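PDB 5UGR: malyl-CoA lyase/beta-methylmalyl-CoA lyase from Methylobacterium extorquens, which belongs to the HpcH/HpaI aldolase/citrate lyase family of TIM-barrel enzymes and carries a bound magnesium ion. Local coordinates for residues Thr239-Lys253 against Gln260-Glu272. Numbering follows the deposited sequence.
Sequences TSAARRCAALGFEGK and QIDLANEVFTPSE
F268 drives its ring between helix 235-248 and strand 252-255, in an alpha-beta-alpha unit that closes this TIM barrel: the strand is the last of eight, and helices 235-248 and 259-268 pack side by side outside it, the axes of their parts 239-248 and 260-268 lying 9.6 Å apart and inclined by 30°. With CG anti to its own carbonyl carbon (chi1 -65°), the F268 side chain reaches the strand and lies flat on it. The ring rests against G252 CA itself, 3.6 Å from the ring centroid and only 8° off the normal, so that a glycine C-H meets the face in a CH-pi contact. V267 CG1 covers the opposite face. At the rim, C245 SG lies in the ring plane, 3.8 Å from F268 CZ, while K253 CB comes in obliquely, 3.6 Å from F268 CE2; the lysine chain then leads away to a salt bridge with D226. The short side chains of A242 and A246 leave room for the F268 ring and V267: A246 CB sits 3.6 Å from F268 CE1, and A242 CB touches both. V267 is a knob in the hole formed by T239, A242, R243 and A246. Nearer solvent, T239 OG1, also hydrogen-bonded to P235 O, shares a water with L263 O. Beyond the ring, a second water lies 2.8 Å from both E251 O and F268 O.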
# COMPACT_ATOMS: atom_id res chain seq x y z
N THR A 239 -35.12 -18.45 -12.29
CA THR A 239 -35.83 -17.50 -11.45
C THR A 239 -35.33 -17.60 -10.00
O THR A 239 -35.14 -16.58 -9.32
CB THR A 239 -37.34 -17.71 -11.54
OG1 THR A 239 -37.74 -17.38 -12.87
CG2 THR A 239 -38.08 -16.81 -10.59
N SER A 240 -35.09 -18.83 -9.51
CA SER A 240 -34.54 -18.99 -8.18
C SER A 240 -33.17 -18.30 -8.05
O SER A 240 -32.90 -17.56 -7.10
CB SER A 240 -34.42 -20.47 -7.80
OG SER A 240 -33.63 -20.66 -6.65
N ALA A 241 -32.28 -18.55 -9.01
CA ALA A 241 -30.96 -17.94 -8.99
C ALA A 241 -31.05 -16.40 -9.03
O ALA A 241 -30.32 -15.70 -8.31
CB ALA A 241 -30.13 -18.42 -10.18
N ALA A 242 -31.94 -15.90 -9.89
CA ALA A 242 -32.14 -14.45 -10.01
C ALA A 242 -32.68 -13.85 -8.72
O ALA A 242 -32.17 -12.80 -8.29
CB ALA A 242 -33.06 -14.15 -11.17
N ARG A 243 -33.73 -14.46 -8.14
CA ARG A 243 -34.28 -13.92 -6.93
C ARG A 243 -33.30 -13.99 -5.78
O ARG A 243 -33.31 -13.12 -4.90
CB ARG A 243 -35.59 -14.62 -6.58
CG ARG A 243 -36.74 -14.21 -7.50
CD ARG A 243 -38.01 -15.06 -7.25
NE ARG A 243 -39.12 -14.50 -8.00
CZ ARG A 243 -40.26 -15.13 -8.30
NH1 ARG A 243 -41.16 -14.47 -9.01
NH2 ARG A 243 -40.50 -16.38 -7.88
N ARG A 244 -32.44 -15.01 -5.76
CA ARG A 244 -31.46 -15.15 -4.69
C ARG A 244 -30.43 -14.00 -4.75
O ARG A 244 -30.20 -13.29 -3.75
CB ARG A 244 -30.76 -16.52 -4.74
CG ARG A 244 -29.66 -16.65 -3.74
CD ARG A 244 -29.05 -18.04 -3.59
NE ARG A 244 -28.35 -18.50 -4.77
CZ ARG A 244 -28.83 -19.33 -5.70
NH1 ARG A 244 -30.05 -19.86 -5.62
NH2 ARG A 244 -28.06 -19.66 -6.71
N CYS A 245 -29.87 -13.71 -5.93
CA CYS A 245 -28.93 -12.59 -5.97
C CYS A 245 -29.64 -11.26 -5.85
O CYS A 245 -29.07 -10.32 -5.29
CB CYS A 245 -28.04 -12.67 -7.17
SG CYS A 245 -28.73 -12.33 -8.75
N ALA A 246 -30.86 -11.15 -6.35
CA ALA A 246 -31.62 -9.89 -6.14
C ALA A 246 -31.80 -9.61 -4.67
O ALA A 246 -31.77 -8.43 -4.24
CB ALA A 246 -32.96 -9.97 -6.85
N ALA A 247 -32.04 -10.67 -3.87
CA ALA A 247 -32.24 -10.49 -2.43
C ALA A 247 -31.03 -9.87 -1.77
O ALA A 247 -31.16 -9.13 -0.80
CB ALA A 247 -32.60 -11.80 -1.77
N LEU A 248 -29.85 -10.20 -2.27
CA LEU A 248 -28.59 -9.58 -1.77
C LEU A 248 -28.42 -8.12 -2.13
O LEU A 248 -27.61 -7.40 -1.52
CB LEU A 248 -27.40 -10.26 -2.33
CG LEU A 248 -27.11 -11.63 -1.98
CD1 LEU A 248 -25.88 -12.14 -2.77
CD2 LEU A 248 -26.89 -11.78 -0.45
N GLY A 249 -29.06 -7.71 -3.22
CA GLY A 249 -28.83 -6.38 -3.77
C GLY A 249 -28.33 -6.32 -5.20
O GLY A 249 -27.98 -5.23 -5.66
N PHE A 250 -28.22 -7.47 -5.88
CA PHE A 250 -27.86 -7.40 -7.30
C PHE A 250 -28.97 -6.70 -8.09
O PHE A 250 -30.15 -6.78 -7.73
CB PHE A 250 -27.66 -8.78 -7.90
CG PHE A 250 -26.30 -9.41 -7.64
CD1 PHE A 250 -25.85 -9.68 -6.35
CD2 PHE A 250 -25.43 -9.59 -8.69
CE1 PHE A 250 -24.57 -10.20 -6.12
CE2 PHE A 250 -24.18 -10.11 -8.47
CZ PHE A 250 -23.74 -10.41 -7.18
N GLU A 251 -28.56 -6.03 -9.16
CA GLU A 251 -29.45 -5.18 -9.94
C GLU A 251 -29.92 -5.77 -11.24
O GLU A 251 -30.86 -5.24 -11.83
CB GLU A 251 -28.60 -3.89 -10.24
CG GLU A 251 -29.27 -2.81 -10.87
CD GLU A 251 -28.50 -1.53 -10.67
OE1 GLU A 251 -28.77 -0.70 -11.54
OE2 GLU A 251 -27.77 -1.43 -9.62
N GLY A 252 -29.26 -6.85 -11.70
CA GLY A 252 -29.66 -7.50 -12.95
C GLY A 252 -28.92 -8.78 -13.18
O GLY A 252 -28.07 -9.18 -12.36
N LYS A 253 -29.27 -9.46 -14.29
CA LYS A 253 -28.69 -10.75 -14.62
C LYS A 253 -28.63 -10.93 -16.13
O LYS A 253 -29.46 -10.37 -16.91
CB LYS A 253 -29.50 -11.91 -14.01
CG LYS A 253 -28.90 -13.31 -14.13
CD LYS A 253 -29.62 -14.34 -13.29
CE LYS A 253 -29.10 -15.75 -13.50
NZ LYS A 253 -27.64 -15.82 -13.24
N GLN A 260 -34.87 -15.94 -21.21
CA GLN A 260 -34.39 -15.42 -19.95
C GLN A 260 -34.60 -13.91 -19.76
O GLN A 260 -34.58 -13.42 -18.64
CB GLN A 260 -32.95 -15.80 -19.72
CG GLN A 260 -32.74 -17.28 -19.57
CD GLN A 260 -31.30 -17.69 -19.53
OE1 GLN A 260 -30.40 -16.95 -19.96
NE2 GLN A 260 -31.06 -18.90 -19.06
N ILE A 261 -34.85 -13.21 -20.86
CA ILE A 261 -35.04 -11.76 -20.80
C ILE A 261 -36.21 -11.35 -19.94
O ILE A 261 -36.05 -10.50 -19.05
CB ILE A 261 -35.18 -11.16 -22.21
CG1 ILE A 261 -33.90 -11.38 -23.04
CG2 ILE A 261 -35.49 -9.68 -22.16
CD1 ILE A 261 -34.06 -11.08 -24.52
N ASP A 262 -37.39 -11.96 -20.16
CA ASP A 262 -38.58 -11.58 -19.40
C ASP A 262 -38.39 -11.99 -17.93
O ASP A 262 -38.88 -11.30 -17.02
CB ASP A 262 -39.83 -12.24 -19.98
CG ASP A 262 -40.32 -11.58 -21.26
OD1 ASP A 262 -39.83 -10.50 -21.66
OD2 ASP A 262 -41.19 -12.18 -21.90
N LEU A 263 -37.70 -13.10 -17.71
CA LEU A 263 -37.51 -13.61 -16.34
C LEU A 263 -36.66 -12.61 -15.53
O LEU A 263 -37.02 -12.24 -14.42
CB LEU A 263 -36.91 -15.01 -16.28
CG LEU A 263 -37.64 -16.13 -17.00
CD1 LEU A 263 -36.85 -17.40 -16.93
CD2 LEU A 263 -39.00 -16.31 -16.39
N ALA A 264 -35.57 -12.11 -16.14
CA ALA A 264 -34.69 -11.12 -15.48
C ALA A 264 -35.43 -9.81 -15.32
O ALA A 264 -35.37 -9.18 -14.23
CB ALA A 264 -33.41 -10.91 -16.26
N ASN A 265 -36.13 -9.38 -16.38
CA ASN A 265 -36.85 -8.13 -16.22
C ASN A 265 -37.84 -8.14 -15.08
O ASN A 265 -38.01 -7.12 -14.37
CB ASN A 265 -37.52 -7.74 -17.51
CG ASN A 265 -36.51 -7.19 -18.56
OD1 ASN A 265 -35.39 -6.83 -18.25
ND2 ASN A 265 -36.93 -7.16 -19.82
N GLU A 266 -38.55 -9.25 -14.92
CA GLU A 266 -39.56 -9.32 -13.86
C GLU A 266 -38.90 -9.31 -12.47
O GLU A 266 -39.34 -8.60 -11.57
CB GLU A 266 -40.39 -10.60 -14.00
CG GLU A 266 -41.42 -10.75 -12.86
CD GLU A 266 -42.64 -11.61 -13.25
OE1 GLU A 266 -42.45 -12.77 -13.69
OE2 GLU A 266 -43.79 -11.10 -13.09
N VAL A 267 -37.83 -10.12 -12.29
CA VAL A 267 -37.25 -10.26 -10.96
C VAL A 267 -36.61 -8.96 -10.50
O VAL A 267 -36.78 -8.58 -9.33
CB VAL A 267 -36.19 -11.39 -10.97
CG1 VAL A 267 -35.31 -11.33 -9.73
CG2 VAL A 267 -36.89 -12.73 -11.05
N PHE A 268 -35.90 -8.25 -11.41
CA PHE A 268 -35.10 -7.10 -11.02
C PHE A 268 -35.81 -5.75 -11.15
O PHE A 268 -35.20 -4.69 -10.94
CB PHE A 268 -33.76 -7.10 -11.79
CG PHE A 268 -32.87 -8.26 -11.45
CD1 PHE A 268 -32.12 -8.25 -10.29
CD2 PHE A 268 -32.83 -9.38 -12.23
CE1 PHE A 268 -31.31 -9.32 -9.97
CE2 PHE A 268 -32.03 -10.45 -11.91
CZ PHE A 268 -31.28 -10.45 -10.76
N THR A 269 -37.10 -5.77 -11.50
CA THR A 269 -37.92 -4.57 -11.34
C THR A 269 -37.95 -4.21 -9.84
O THR A 269 -38.26 -5.04 -9.01
CB THR A 269 -39.29 -4.88 -11.90
OG1 THR A 269 -39.17 -5.02 -13.33
CG2 THR A 269 -40.27 -3.71 -11.63
N PRO A 270 -37.66 -2.94 -9.48
CA PRO A 270 -37.75 -2.59 -8.04
C PRO A 270 -39.19 -2.65 -7.53
O PRO A 270 -40.13 -2.46 -8.31
CB PRO A 270 -37.21 -1.16 -7.97
CG PRO A 270 -37.24 -0.65 -9.37
CD PRO A 270 -37.17 -1.83 -10.29
N SER A 271 -39.37 -2.95 -6.23
CA SER A 271 -40.76 -2.99 -5.66
C SER A 271 -41.35 -1.61 -5.68
O SER A 271 -40.61 -0.59 -5.65
CB SER A 271 -40.79 -3.51 -4.23
OG SER A 271 -40.21 -2.60 -3.31
N GLU A 272 -42.68 -1.56 -5.72
CA GLU A 272 -43.41 -0.30 -5.61
C GLU A 272 -43.03 0.45 -4.33
O GLU A 272 -42.84 1.68 -4.35
CB GLU A 272 -44.93 -0.55 -5.72
CG GLU A 272 -45.37 -0.76 -7.18
CD GLU A 272 -46.88 -0.94 -7.38
OE1 GLU A 272 -47.63 -1.03 -6.38
OE2 GLU A 272 -47.29 -0.99 -8.56
O HOH W 1 -38.64 -14.51 -13.23
O HOH W 2 -32.75 -3.25 -11.09